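Local coordinates for gram-positive cocci surface proteins LPxTG domain-containing protein (Streptococcus pneumoniae, PDB 3NZ3) that probably binds mucin through this domain, as part of a cell-wall-anchored surface protein with a likely role in bacterial adhesion, at residues T23-H27 with V89-E93; V41-V45 with N69-V73; V45-T50 with Y62-G68; K80-I86 with V105-S111. Residues are numbered along the deposited sequence.

Interaction 1 (T23-H27 with V89-E93); sequences TRIIH and VESQE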
loop_
_atom_site.group_PDB
_atom_site.type_symbol
_atom_site.label_atom_id
_atom_site.label_comp_id
_atom_site.label_asym_id
_atom_site.label_seq_id
_atom_site.Cartn_x
_atom_site.Cartn_y
_atom_site.Cartn_z
ATOM N N THR A 23 -0.800 0.606 4.177
ATOM C CA THR A 23 -0.307 -0.484 3.338
ATOM C C THR A 23 -1.210 -0.772 2.133
ATOM O O THR A 23 -2.443 -0.789 2.247
ATOM C CB THR A 23 -0.122 -1.778 4.176
ATOM O OG1 THR A 23 0.653 -1.492 5.347
ATOM C CG2 THR A 23 0.589 -2.867 3.371
ATOM N N ARG A 24 -0.583 -0.981 0.978
ATOM C CA ARG A 24 -1.277 -1.511 -0.183
ATOM C C ARG A 24 -0.839 -2.945 -0.449
ATOM O O ARG A 24 0.360 -3.247 -0.524
ATOM C CB ARG A 24 -1.044 -0.654 -1.429
ATOM C CG ARG A 24 -1.767 -1.194 -2.673
ATOM C CD ARG A 24 -1.764 -0.186 -3.819
ATOM N NE ARG A 24 -0.455 -0.076 -4.460
ATOM C CZ ARG A 24 -0.181 0.737 -5.478
ATOM N NH1 ARG A 24 -1.129 1.520 -5.989
ATOM N NH2 ARG A 24 1.042 0.761 -5.991
ATOM N N ILE A 25 -1.822 -3.823 -0.593
ATOM C CA ILE A 25 -1.555 -5.203 -0.980
ATOM C C ILE A 25 -2.100 -5.466 -2.376
ATOM O O ILE A 25 -3.247 -5.114 -2.694
ATOM C CB ILE A 25 -2.149 -6.209 0.030
ATOM C CG1 ILE A 25 -1.556 -5.961 1.426
ATOM C CG2 ILE A 25 -1.882 -7.653 -0.421
ATOM C CD1 ILE A 25 -2.255 -6.703 2.559
ATOM N N ILE A 26 -1.271 -6.084 -3.212
ATOM C CA ILE A 26 -1.714 -6.509 -4.527
ATOM C C ILE A 26 -1.801 -8.032 -4.536
ATOM O O ILE A 26 -0.836 -8.716 -4.174
ATOM C CB ILE A 26 -0.777 -6.001 -5.650
ATOM C CG1 ILE A 26 -0.475 -4.512 -5.452
ATOM C CG2 ILE A 26 -1.401 -6.264 -7.036
ATOM C CD1 ILE A 26 0.667 -3.978 -6.302
ATOM N N HIS A 27 -2.969 -8.544 -4.909
ATOM C CA HIS A 27 -3.188 -9.981 -5.076
ATOM C C HIS A 27 -3.216 -10.315 -6.558
ATOM O O HIS A 27 -3.624 -9.487 -7.382
ATOM C CB HIS A 27 -4.519 -10.429 -4.472
ATOM C CG HIS A 27 -4.694 -10.079 -3.027
ATOM N ND1 HIS A 27 -3.994 -10.703 -2.017
ATOM C CD2 HIS A 27 -5.517 -9.188 -2.423
ATOM C CE1 HIS A 27 -4.372 -10.205 -0.852
ATOM N NE2 HIS A 27 -5.295 -9.285 -1.071
ATOM N N VAL A 89 0.084 -2.003 -11.880
ATOM C CA VAL A 89 -0.558 -1.263 -10.800
ATOM C C VAL A 89 0.240 0.036 -10.606
ATOM O O VAL A 89 1.448 -0.008 -10.345
ATOM C CB VAL A 89 -0.621 -2.107 -9.495
ATOM C CG1 VAL A 89 -1.143 -1.277 -8.327
ATOM C CG2 VAL A 89 -1.503 -3.351 -9.695
ATOM N N GLU A 90 -0.435 1.173 -10.758
ATOM C CA GLU A 90 0.216 2.491 -10.768
ATOM C C GLU A 90 0.762 2.874 -9.396
ATOM O O GLU A 90 0.239 2.433 -8.372
ATOM C CB GLU A 90 -0.764 3.577 -11.241
ATOM C CG GLU A 90 -1.381 3.348 -12.625
ATOM C CD GLU A 90 -0.369 3.413 -13.758
ATOM O OE1 GLU A 90 0.529 4.282 -13.720
ATOM O OE2 GLU A 90 -0.482 2.595 -14.697
ATOM N N SER A 91 1.820 3.688 -9.383
ATOM C CA SER A 91 2.315 4.272 -8.133
ATOM C C SER A 91 1.254 5.224 -7.578
ATOM O O SER A 91 0.459 5.778 -8.337
ATOM C CB SER A 91 3.646 5.003 -8.341
ATOM O OG SER A 91 3.478 6.173 -9.117
ATOM N N GLN A 92 1.224 5.391 -6.257
ATOM C CA GLN A 92 0.227 6.254 -5.622
ATOM C C GLN A 92 0.818 7.000 -4.429
ATOM O O GLN A 92 1.483 6.393 -3.590
ATOM C CB GLN A 92 -0.989 5.438 -5.164
ATOM C CG GLN A 92 -2.189 6.294 -4.729
ATOM C CD GLN A 92 -3.059 5.621 -3.679
ATOM O OE1 GLN A 92 -3.792 4.674 -3.972
ATOM N NE2 GLN A 92 -2.992 6.123 -2.445
ATOM N N GLU A 93 0.561 8.307 -4.358
ATOM C CA GLU A 93 0.954 9.113 -3.194
ATOM C C GLU A 93 0.217 8.628 -1.946
ATOM O O GLU A 93 -0.977 8.316 -1.994
ATOM C CB GLU A 93 0.665 10.605 -3.417
ATOM C CG GLU A 93 1.306 11.523 -2.354
ATOM C CD GLU A 93 0.737 12.946 -2.327
ATOM O OE1 GLU A 93 -0.394 13.170 -2.812
ATOM O OE2 GLU A 93 1.429 13.836 -1.790
HETATM O O HOH W 1 -3.757 2.264 -5.129
#
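R24 lays one face of its guanidinium against V89, with CZ 3.6 Å from V89 CG1, while the edge of the same group meets the backbone of E90. Both terminal nitrogens donate to that carbonyl: NH1 of R24 is 2.9 Å and NH2 3.0 Å from O of E90. Water 1 extends the network, accepting from R24 NH1 (2.9 Å) and donating to Q92 OE1 (2.7 Å). Two residues along the strand, I26 points to the same side and places CD1 3.8 Å from V89 CG1, so one valine methyl touches both an apolar and a cationic neighbour. R24 also bonds through NE to Q43 and packs on W70. The contact thus joins strand 14-30 of the mixed sheet to strand 88-94 of the two-stranded sheet, across the interior of the Ig-like domain. Across these two segments the arginine charge is met by a carbonyl and a water rather than by a carboxylate, so a buried cation ties the sheets together through hydrogen bonds and apolar cover.

Interaction 2 (V41-V45 with N69-V73); sequences VVQPV and NWDEV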
loop_
_atom_site.group_PDB
_atom_site.type_symbol
_atom_site.label_atom_id
_atom_site.label_comp_id
_atom_site.label_asym_id
_atom_site.label_seq_id
_atom_site.Cartn_x
_atom_site.Cartn_y
_atom_site.Cartn_z
ATOM N N VAL A 41 2.035 -8.881 -3.308
ATOM C CA VAL A 41 2.992 -7.786 -3.142
ATOM C C VAL A 41 2.469 -6.864 -2.028
ATOM O O VAL A 41 1.345 -6.356 -2.101
ATOM C CB VAL A 41 3.236 -7.015 -4.473
ATOM C CG1 VAL A 41 3.952 -5.687 -4.226
ATOM C CG2 VAL A 41 4.050 -7.879 -5.449
ATOM N N VAL A 42 3.275 -6.683 -0.985
ATOM C CA VAL A 42 2.870 -5.893 0.178
ATOM C C VAL A 42 3.720 -4.623 0.220
ATOM O O VAL A 42 4.957 -4.696 0.199
ATOM C CB VAL A 42 2.993 -6.708 1.496
ATOM C CG1 VAL A 42 2.613 -5.858 2.730
ATOM C CG2 VAL A 42 2.117 -7.962 1.445
ATOM N N GLN A 43 3.051 -3.469 0.257
ATOM C CA GLN A 43 3.727 -2.168 0.207
ATOM C C GLN A 43 3.395 -1.294 1.422
ATOM O O GLN A 43 2.455 -0.488 1.369
ATOM C CB GLN A 43 3.372 -1.423 -1.089
ATOM C CG GLN A 43 3.616 -2.229 -2.368
ATOM C CD GLN A 43 3.358 -1.435 -3.624
ATOM O OE1 GLN A 43 2.242 -0.962 -3.869
ATOM N NE2 GLN A 43 4.388 -1.289 -4.437
ATOM N N PRO A 44 4.162 -1.448 2.521
ATOM C CA PRO A 44 3.913 -0.646 3.718
ATOM C C PRO A 44 4.618 0.707 3.662
ATOM O O PRO A 44 5.788 0.794 3.283
ATOM C CB PRO A 44 4.482 -1.510 4.843
ATOM C CG PRO A 44 5.576 -2.324 4.192
ATOM C CD PRO A 44 5.255 -2.422 2.718
ATOM N N VAL A 45 3.894 1.764 4.005
ATOM C CA VAL A 45 4.492 3.088 4.102
ATOM C C VAL A 45 4.278 3.615 5.518
ATOM O O VAL A 45 3.151 3.656 6.006
ATOM C CB VAL A 45 3.938 4.041 3.020
ATOM C CG1 VAL A 45 4.278 5.504 3.333
ATOM C CG2 VAL A 45 4.483 3.642 1.631
ATOM N N ASN A 69 4.845 7.007 -0.824
ATOM C CA ASN A 69 4.469 6.590 -2.162
ATOM C C ASN A 69 4.479 5.069 -2.227
ATOM O O ASN A 69 5.456 4.433 -1.798
ATOM C CB ASN A 69 5.473 7.169 -3.163
ATOM C CG ASN A 69 5.014 7.048 -4.600
ATOM O OD1 ASN A 69 5.510 6.201 -5.347
ATOM N ND2 ASN A 69 4.083 7.910 -5.004
ATOM N N TRP A 70 3.389 4.491 -2.733
ATOM C CA TRP A 70 3.383 3.084 -3.121
ATOM C C TRP A 70 3.899 3.015 -4.553
ATOM O O TRP A 70 3.343 3.656 -5.440
ATOM C CB TRP A 70 1.978 2.481 -3.050
ATOM C CG TRP A 70 1.409 2.384 -1.663
ATOM C CD1 TRP A 70 2.079 2.035 -0.530
ATOM C CD2 TRP A 70 0.045 2.604 -1.270
ATOM N NE1 TRP A 70 1.227 2.038 0.548
ATOM C CE2 TRP A 70 -0.027 2.384 0.123
ATOM C CE3 TRP A 70 -1.123 2.969 -1.959
ATOM C CZ2 TRP A 70 -1.217 2.520 0.846
ATOM C CZ3 TRP A 70 -2.309 3.107 -1.238
ATOM C CH2 TRP A 70 -2.344 2.883 0.149
ATOM N N ASP A 71 4.967 2.251 -4.765
ATOM C CA ASP A 71 5.601 2.173 -6.074
ATOM C C ASP A 71 4.728 1.437 -7.088
ATOM O O ASP A 71 3.899 0.592 -6.725
ATOM C CB ASP A 71 6.957 1.471 -5.983
ATOM C CG ASP A 71 8.000 2.291 -5.255
ATOM O OD1 ASP A 71 7.864 3.531 -5.186
ATOM O OD2 ASP A 71 8.959 1.678 -4.744
ATOM N N GLU A 72 4.934 1.768 -8.357
ATOM C CA GLU A 72 4.352 1.013 -9.459
ATOM C C GLU A 72 4.788 -0.447 -9.380
ATOM O O GLU A 72 5.942 -0.750 -9.043
ATOM C CB GLU A 72 4.774 1.617 -10.810
ATOM C CG GLU A 72 4.312 0.794 -12.012
ATOM C CD GLU A 72 4.850 1.272 -13.357
ATOM O OE1 GLU A 72 5.985 1.783 -13.420
ATOM O OE2 GLU A 72 4.128 1.108 -14.366
ATOM N N VAL A 73 3.854 -1.352 -9.675
ATOM C CA VAL A 73 4.167 -2.775 -9.762
ATOM C C VAL A 73 3.648 -3.351 -11.080
ATOM O O VAL A 73 2.440 -3.428 -11.297
ATOM C CB VAL A 73 3.588 -3.584 -8.567
ATOM C CG1 VAL A 73 3.986 -5.047 -8.669
ATOM C CG2 VAL A 73 4.069 -3.007 -7.231
#
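Side chains rather than backbones join V41-V45 to N69-V73. The segments run antiparallel, 173° apart, but their nearest CA atoms are 6.2 Å (Q43 to W70) to 8.4 Å (V41 to V73) apart, and no main-chain hydrogen bond crosses between them. Q43 spans the gap. Its m, t conformation with chi3 at -61° stretches the chain across and turns NE2 to the carbonyl of D71, a near-linear bond of 3.0 Å from Q43 NE2 to D71 O. The amide oxygen is thereby left for R24 NE, and Q43 NE2 also passes 3.3 Å from V73 CG2. W70 leaves its backbone sideways; chi1 m with chi2 at -40° carries the indole across strand 14-30, onto R24, so that only its five-membered ring borders 41-45, with W70 CD1 3.6 Å from V45 CG2. W70 NE1 lies 2.9 Å from Q43 O at too poor an angle for a hydrogen bond, and makes instead a weak one to the carbonyl of I22. V41 and V73, both t, touch at 4.0 Å between V41 CG1 and V73 CG2. Beside 41-45 in the mixed sheet runs strand 14-30, paired through R24 with Q43 and I22 with V45; strand 88-94 flanks the other segment, pairing W70 with Q92 and V73 with V89, so the two sheets face each other here.

Interaction 3 (V45-T50 with Y62-G68); sequences VTLSRT and YGEWTTG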
loop_
_atom_site.group_PDB
_atom_site.type_symbol
_atom_site.label_atom_id
_atom_site.label_comp_id
_atom_site.label_asym_id
_atom_site.label_seq_id
_atom_site.Cartn_x
_atom_site.Cartn_y
_atom_site.Cartn_z
ATOM N N VAL A 45 3.894 1.764 4.005
ATOM C CA VAL A 45 4.492 3.088 4.102
ATOM C C VAL A 45 4.278 3.615 5.518
ATOM O O VAL A 45 3.151 3.656 6.006
ATOM C CB VAL A 45 3.938 4.041 3.020
ATOM C CG1 VAL A 45 4.278 5.504 3.333
ATOM C CG2 VAL A 45 4.483 3.642 1.631
ATOM N N THR A 46 5.370 4.003 6.172
ATOM C CA THR A 46 5.321 4.446 7.562
ATOM C C THR A 46 5.567 5.946 7.660
ATOM O O THR A 46 6.682 6.429 7.444
ATOM C CB THR A 46 6.301 3.627 8.446
ATOM O OG1 THR A 46 5.912 2.249 8.406
ATOM C CG2 THR A 46 6.290 4.102 9.909
ATOM N N LEU A 47 4.499 6.673 7.974
ATOM C CA LEU A 47 4.547 8.127 8.104
ATOM C C LEU A 47 4.793 8.515 9.552
ATOM O O LEU A 47 4.557 7.713 10.459
ATOM C CB LEU A 47 3.243 8.753 7.601
ATOM C CG LEU A 47 2.818 8.340 6.186
ATOM C CD1 LEU A 47 1.539 9.033 5.813
ATOM C CD2 LEU A 47 3.910 8.647 5.161
ATOM N N SER A 48 5.270 9.740 9.766
ATOM C CA SER A 48 5.580 10.205 11.112
ATOM C C SER A 48 5.242 11.677 11.312
ATOM O O SER A 48 5.186 12.451 10.359
ATOM C CB SER A 48 7.058 9.985 11.440
ATOM O OG SER A 48 7.864 10.965 10.798
ATOM N N ARG A 49 5.028 12.047 12.568
ATOM C CA ARG A 49 4.908 13.456 12.943
ATOM C C ARG A 49 5.474 13.668 14.343
ATOM O O ARG A 49 5.498 12.736 15.156
ATOM C CB ARG A 49 3.451 13.933 12.852
ATOM C CG ARG A 49 2.515 13.302 13.884
ATOM C CD ARG A 49 1.153 13.981 13.891
ATOM N NE ARG A 49 0.217 13.289 14.778
ATOM C CZ ARG A 49 -1.037 13.676 15.012
ATOM N NH1 ARG A 49 -1.525 14.761 14.425
ATOM N NH2 ARG A 49 -1.804 12.974 15.837
ATOM N N THR A 50 5.950 14.883 14.613
ATOM C CA THR A 50 6.489 15.206 15.929
ATOM C C THR A 50 5.351 15.565 16.880
ATOM O O THR A 50 4.350 16.157 16.469
ATOM C CB THR A 50 7.537 16.343 15.858
ATOM O OG1 THR A 50 8.469 16.048 14.820
ATOM C CG2 THR A 50 8.310 16.451 17.157
ATOM N N TYR A 62 1.118 19.116 17.638
ATOM C CA TYR A 62 1.569 18.141 16.645
ATOM C C TYR A 62 2.079 18.816 15.385
ATOM O O TYR A 62 1.490 19.786 14.901
ATOM C CB TYR A 62 0.425 17.205 16.260
ATOM C CG TYR A 62 0.028 16.225 17.327
ATOM C CD1 TYR A 62 0.780 15.075 17.553
ATOM C CD2 TYR A 62 -1.110 16.436 18.109
ATOM C CE1 TYR A 62 0.418 14.164 18.537
ATOM C CE2 TYR A 62 -1.482 15.522 19.097
ATOM C CZ TYR A 62 -0.711 14.392 19.303
ATOM O OH TYR A 62 -1.064 13.477 20.272
ATOM N N GLY A 63 3.164 18.282 14.837
ATOM C CA GLY A 63 3.665 18.748 13.556
ATOM C C GLY A 63 2.912 18.082 12.418
ATOM O O GLY A 63 2.040 17.242 12.643
ATOM N N GLU A 64 3.259 18.450 11.191
ATOM C CA GLU A 64 2.678 17.825 10.009
ATOM C C GLU A 64 3.222 16.403 9.850
ATOM O O GLU A 64 4.342 16.114 10.272
ATOM C CB GLU A 64 3.003 18.646 8.757
ATOM C CG GLU A 64 2.382 20.040 8.729
ATOM C CD GLU A 64 0.870 20.005 8.845
ATOM O OE1 GLU A 64 0.226 19.241 8.105
ATOM O OE2 GLU A 64 0.326 20.734 9.692
ATOM N N TRP A 65 2.427 15.530 9.240
ATOM C CA TRP A 65 2.869 14.177 8.899
ATOM C C TRP A 65 3.752 14.192 7.651
ATOM O O TRP A 65 3.583 15.037 6.765
ATOM C CB TRP A 65 1.672 13.279 8.592
ATOM C CG TRP A 65 0.808 12.897 9.744
ATOM C CD1 TRP A 65 -0.350 13.522 10.151
ATOM C CD2 TRP A 65 0.976 11.761 10.599
ATOM N NE1 TRP A 65 -0.888 12.850 11.223
ATOM C CE2 TRP A 65 -0.097 11.767 11.517
ATOM C CE3 TRP A 65 1.942 10.742 10.689
ATOM C CZ2 TRP A 65 -0.232 10.794 12.523
ATOM C CZ3 TRP A 65 1.807 9.777 11.680
ATOM C CH2 TRP A 65 0.728 9.815 12.590
ATOM N N THR A 66 4.671 13.232 7.568
ATOM C CA THR A 66 5.434 13.011 6.345
ATOM C C THR A 66 4.512 12.420 5.277
ATOM O O THR A 66 3.345 12.120 5.546
ATOM C CB THR A 66 6.635 12.062 6.576
ATOM O OG1 THR A 66 6.186 10.872 7.242
ATOM C CG2 THR A 66 7.709 12.750 7.413
ATOM N N THR A 67 5.032 12.281 4.063
ATOM C CA THR A 67 4.297 11.640 2.979
ATOM C C THR A 67 5.124 10.522 2.367
ATOM O O THR A 67 6.353 10.481 2.510
ATOM C CB THR A 67 3.943 12.625 1.856
ATOM O OG1 THR A 67 5.128 13.315 1.449
ATOM C CG2 THR A 67 2.884 13.624 2.312
ATOM N N GLY A 68 4.440 9.623 1.669
ATOM C CA GLY A 68 5.101 8.500 1.026
ATOM C C GLY A 68 4.513 8.193 -0.333
ATOM O O GLY A 68 3.771 8.996 -0.918
HETATM O O HOH W 2 8.162 9.000 7.547
HETATM O O HOH W 3 -0.497 16.703 12.673
HETATM O O HOH W 4 5.887 16.842 12.459
#
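Three hydrogen bonds fasten strand residues V45-T50 to the segment Y62-G68. S48 is held twice by T66: S48 N donates to T66 OG1 (2.9 Å), and T66 N to S48 O (2.9 Å). Farther along, G63 N donates to T50 O (2.9 Å). Water 4 bridges the two backbones, T50 N (2.9 Å) to E64 O (2.8 Å); water 3 ties the R49 side chain, through NH1 (2.8 Å), to G63 O (2.6 Å). R49, salt-bridged to E18, is sandwiched between two aromatic residues. Its guanidinium lies flat on Y62, planes 15° apart, with R49 CZ 3.8 Å from the centroid of the Y62 ring in a cation-pi contact; on the opposite face lies W65, and R49 CD makes a CH-pi contact 3.7 Å from the centroid of the W65 five-membered ring. L47 CB adds apolar packing 3.9 Å from W65 CE3. At the far end G68 CA sits 3.9 Å from V45 CG1, where a beta carbon would collide. Following on from strand 60-62, itself paired with 39-53, the segment keeps to 39-53 by two backbone bonds, supplemented by water, the cradled arginine and the T66 hydroxyl, accepting where a carbonyl would in a regular pair.

Interaction 4 (K80-I86 with V105-S111); sequences KYKDPDI and VRYDRLS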
loop_
_atom_site.group_PDB
_atom_site.type_symbol
_atom_site.label_atom_id
_atom_site.label_comp_id
_atom_site.label_asym_id
_atom_site.label_seq_id
_atom_site.Cartn_x
_atom_site.Cartn_y
_atom_site.Cartn_z
ATOM N N LYS A 80 0.660 -20.365 -19.272
ATOM C CA LYS A 80 -0.684 -20.977 -19.295
ATOM C C LYS A 80 -1.815 -19.946 -19.213
ATOM O O LYS A 80 -2.994 -20.295 -19.321
ATOM C CB LYS A 80 -0.858 -22.076 -18.221
ATOM C CG LYS A 80 0.254 -23.141 -18.185
ATOM C CD LYS A 80 0.078 -24.219 -19.232
ATOM C CE LYS A 80 1.208 -25.241 -19.143
ATOM N NZ LYS A 80 1.236 -26.120 -20.347
ATOM N N TYR A 81 -1.448 -18.679 -19.044
ATOM C CA TYR A 81 -2.420 -17.603 -18.869
ATOM C C TYR A 81 -2.327 -16.529 -19.949
ATOM O O TYR A 81 -1.243 -16.247 -20.472
ATOM C CB TYR A 81 -2.251 -16.952 -17.490
ATOM C CG TYR A 81 -2.843 -17.757 -16.351
ATOM C CD1 TYR A 81 -2.049 -18.619 -15.588
ATOM C CD2 TYR A 81 -4.192 -17.658 -16.037
ATOM C CE1 TYR A 81 -2.598 -19.358 -14.539
ATOM C CE2 TYR A 81 -4.747 -18.383 -14.996
ATOM C CZ TYR A 81 -3.950 -19.232 -14.258
ATOM O OH TYR A 81 -4.514 -19.950 -13.231
ATOM N N LYS A 82 -3.471 -15.926 -20.261
ATOM C CA LYS A 82 -3.520 -14.719 -21.087
ATOM C C LYS A 82 -2.841 -13.573 -20.329
ATOM O O LYS A 82 -2.473 -13.733 -19.159
ATOM C CB LYS A 82 -4.972 -14.337 -21.383
ATOM C CG LYS A 82 -5.811 -15.409 -22.094
ATOM C CD LYS A 82 -7.264 -14.955 -22.117
ATOM C CE LYS A 82 -8.192 -15.977 -22.744
ATOM N NZ LYS A 82 -9.538 -15.372 -22.981
ATOM N N ASP A 83 -2.675 -12.425 -20.989
ATOM C CA ASP A 83 -2.144 -11.229 -20.334
ATOM C C ASP A 83 -3.107 -10.795 -19.233
ATOM O O ASP A 83 -4.322 -10.892 -19.412
ATOM C CB ASP A 83 -1.978 -10.079 -21.335
ATOM C CG ASP A 83 -0.857 -10.314 -22.336
ATOM O OD1 ASP A 83 -0.006 -11.212 -22.129
ATOM O OD2 ASP A 83 -0.827 -9.570 -23.337
ATOM N N PRO A 84 -2.572 -10.306 -18.095
ATOM C CA PRO A 84 -3.434 -9.878 -16.983
ATOM C C PRO A 84 -4.379 -8.737 -17.362
ATOM O O PRO A 84 -4.062 -7.953 -18.261
ATOM C CB PRO A 84 -2.430 -9.395 -15.928
ATOM C CG PRO A 84 -1.173 -9.112 -16.677
ATOM C CD PRO A 84 -1.143 -10.116 -17.783
ATOM N N ASP A 85 -5.524 -8.643 -16.680
ATOM C CA ASP A 85 -6.463 -7.536 -16.908
ATOM C C ASP A 85 -5.853 -6.165 -16.567
ATOM O O ASP A 85 -6.192 -5.146 -17.183
ATOM C CB ASP A 85 -7.806 -7.764 -16.174
ATOM C CG ASP A 85 -7.681 -7.778 -14.649
ATOM O OD1 ASP A 85 -6.558 -7.867 -14.099
ATOM O OD2 ASP A 85 -8.739 -7.704 -13.986
ATOM N N ILE A 86 -4.951 -6.162 -15.585
ATOM C CA ILE A 86 -4.217 -4.963 -15.171
ATOM C C ILE A 86 -2.720 -5.216 -15.399
ATOM O O ILE A 86 -2.080 -5.902 -14.596
ATOM C CB ILE A 86 -4.520 -4.603 -13.692
ATOM C CG1 ILE A 86 -6.035 -4.413 -13.497
ATOM C CG2 ILE A 86 -3.738 -3.342 -13.254
ATOM C CD1 ILE A 86 -6.509 -4.417 -12.052
ATOM N N VAL A 105 -5.271 -8.325 -9.266
ATOM C CA VAL A 105 -4.969 -8.484 -10.676
ATOM C C VAL A 105 -5.451 -9.879 -11.072
ATOM O O VAL A 105 -5.141 -10.862 -10.394
ATOM C CB VAL A 105 -3.444 -8.332 -10.936
ATOM C CG1 VAL A 105 -3.099 -8.568 -12.401
ATOM C CG2 VAL A 105 -2.954 -6.949 -10.481
ATOM N N ARG A 106 -6.215 -9.961 -12.162
ATOM C CA ARG A 106 -6.834 -11.225 -12.575
ATOM C C ARG A 106 -6.288 -11.763 -13.891
ATOM O O ARG A 106 -6.216 -11.042 -14.894
ATOM C CB ARG A 106 -8.359 -11.084 -12.643
ATOM C CG ARG A 106 -9.011 -11.014 -11.278
ATOM C CD ARG A 106 -10.494 -10.720 -11.346
ATOM N NE ARG A 106 -11.077 -10.716 -10.003
ATOM C CZ ARG A 106 -11.182 -9.638 -9.226
ATOM N NH1 ARG A 106 -10.746 -8.457 -9.645
ATOM N NH2 ARG A 106 -11.724 -9.744 -8.017
ATOM N N TYR A 107 -5.907 -13.042 -13.865
ATOM C CA TYR A 107 -5.408 -13.754 -15.037
ATOM C C TYR A 107 -6.424 -14.800 -15.470
ATOM O O TYR A 107 -6.959 -15.559 -14.646
ATOM C CB TYR A 107 -4.082 -14.464 -14.741
ATOM C CG TYR A 107 -2.911 -13.567 -14.395
ATOM C CD1 TYR A 107 -2.813 -12.965 -13.141
ATOM C CD2 TYR A 107 -1.876 -13.358 -15.308
ATOM C CE1 TYR A 107 -1.723 -12.149 -12.811
ATOM C CE2 TYR A 107 -0.784 -12.551 -14.989
ATOM C CZ TYR A 107 -0.718 -11.950 -13.735
ATOM O OH TYR A 107 0.357 -11.152 -13.410
ATOM N N ASP A 108 -6.685 -14.847 -16.767
ATOM C CA ASP A 108 -7.579 -15.854 -17.313
ATOM C C ASP A 108 -6.737 -16.836 -18.120
ATOM O O ASP A 108 -5.849 -16.424 -18.865
ATOM C CB ASP A 108 -8.642 -15.188 -18.184
ATOM C CG ASP A 108 -9.931 -15.999 -18.270
ATOM O OD1 ASP A 108 -10.085 -16.999 -17.532
ATOM O OD2 ASP A 108 -10.795 -15.622 -19.086
ATOM N N ARG A 109 -6.997 -18.130 -17.946
ATOM C CA ARG A 109 -6.258 -19.162 -18.672
ATOM C C ARG A 109 -6.417 -18.997 -20.183
ATOM O O ARG A 109 -7.426 -18.466 -20.652
ATOM C CB ARG A 109 -6.685 -20.569 -18.224
ATOM C CG ARG A 109 -8.157 -20.897 -18.434
ATOM C CD ARG A 109 -8.459 -22.345 -18.038
ATOM N NE ARG A 109 -9.642 -22.843 -18.739
ATOM C CZ ARG A 109 -10.077 -24.101 -18.708
ATOM N NH1 ARG A 109 -9.438 -25.021 -17.998
ATOM N NH2 ARG A 109 -11.162 -24.438 -19.389
ATOM N N LEU A 110 -5.412 -19.449 -20.931
ATOM C CA LEU A 110 -5.431 -19.391 -22.391
ATOM C C LEU A 110 -6.688 -20.038 -22.973
ATOM O O LEU A 110 -7.239 -20.982 -22.392
ATOM C CB LEU A 110 -4.175 -20.047 -22.975
ATOM C CG LEU A 110 -2.841 -19.319 -22.785
ATOM C CD1 LEU A 110 -1.686 -20.175 -23.290
ATOM C CD2 LEU A 110 -2.843 -17.950 -23.477
ATOM N N SER A 111 -7.139 -19.509 -24.112
ATOM C CA SER A 111 -8.365 -19.975 -24.770
ATOM C C SER A 111 -8.210 -21.370 -25.366
ATOM O O SER A 111 -9.117 -22.194 -25.249
ATOM C CB SER A 111 -8.812 -18.980 -25.847
ATOM O OG SER A 111 -9.402 -17.835 -25.258
HETATM O O HOH W 5 -10.260 -13.454 -20.949
HETATM O O HOH W 6 -6.306 -12.570 -18.439
HETATM O O HOH W 7 -8.986 -7.354 -11.459
#
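P84 forms the apolar centre, its ring laid over one face of Y107: P84 CB is 3.9 Å from the centroid of the Y107 ring, a CH-pi contact, and 3.7 Å from V105 CG1. Y81 adds to it with CD2 3.4 Å from Y107 CB. Both tyrosine hydroxyls reach past the contact, Y81 to D30 and Y107 to the carbonyl of G76. Backbone bonds flank this patch. L110 N donates to K80 O (3.0 Å) and K82 N to D108 O (2.8 Å), on either side of the Y81-R109 bridge, an antiparallel non-hydrogen-bonded pair. D85 docks on R106 twice: D85 N gives to R106 O (3.1 Å), and D85 OD1 takes R106 N (2.9 Å), a carboxylate standing in for a main-chain carbonyl. At the solvent edge K82 NZ and D108 OD2, 4.1 Å apart and too far for a salt bridge, are joined by water 5; water 7 connects D85 OD2 with R106 NH1, and water 6 D83 O with D108 N. The result is a loop along strand 101-107, outermost in the mixed sheet, and its C-terminal extension: a single antiparallel bridge, the D85-R106 backbone bond and the D85 carboxylate hold it at one end of the Ig-like domain.

In the fold
Interactions 1 and 2, each about 5 Å from the domain's centre, join the mixed sheet to the two-stranded one; R24 and Q43, paired neighbours, tie them together. Interaction 1 is partly buried, whereas interaction 2 opens to the surface, yet both rely on long polar side chains reaching backbone carbonyls between apolar contacts. Interactions 3 and 4, surface contacts, lie on opposite sides of the centre, about 39 Å apart between their own centres. Loop segments there run along strands with backbone bonds and waters, interaction 3 adding a cation-pi stack and interaction 4 a proline-tyrosine CH-pi contact. Interaction 3 shares V45 and strand 39-53 with interaction 2; interaction 4 meets interaction 1 through V105.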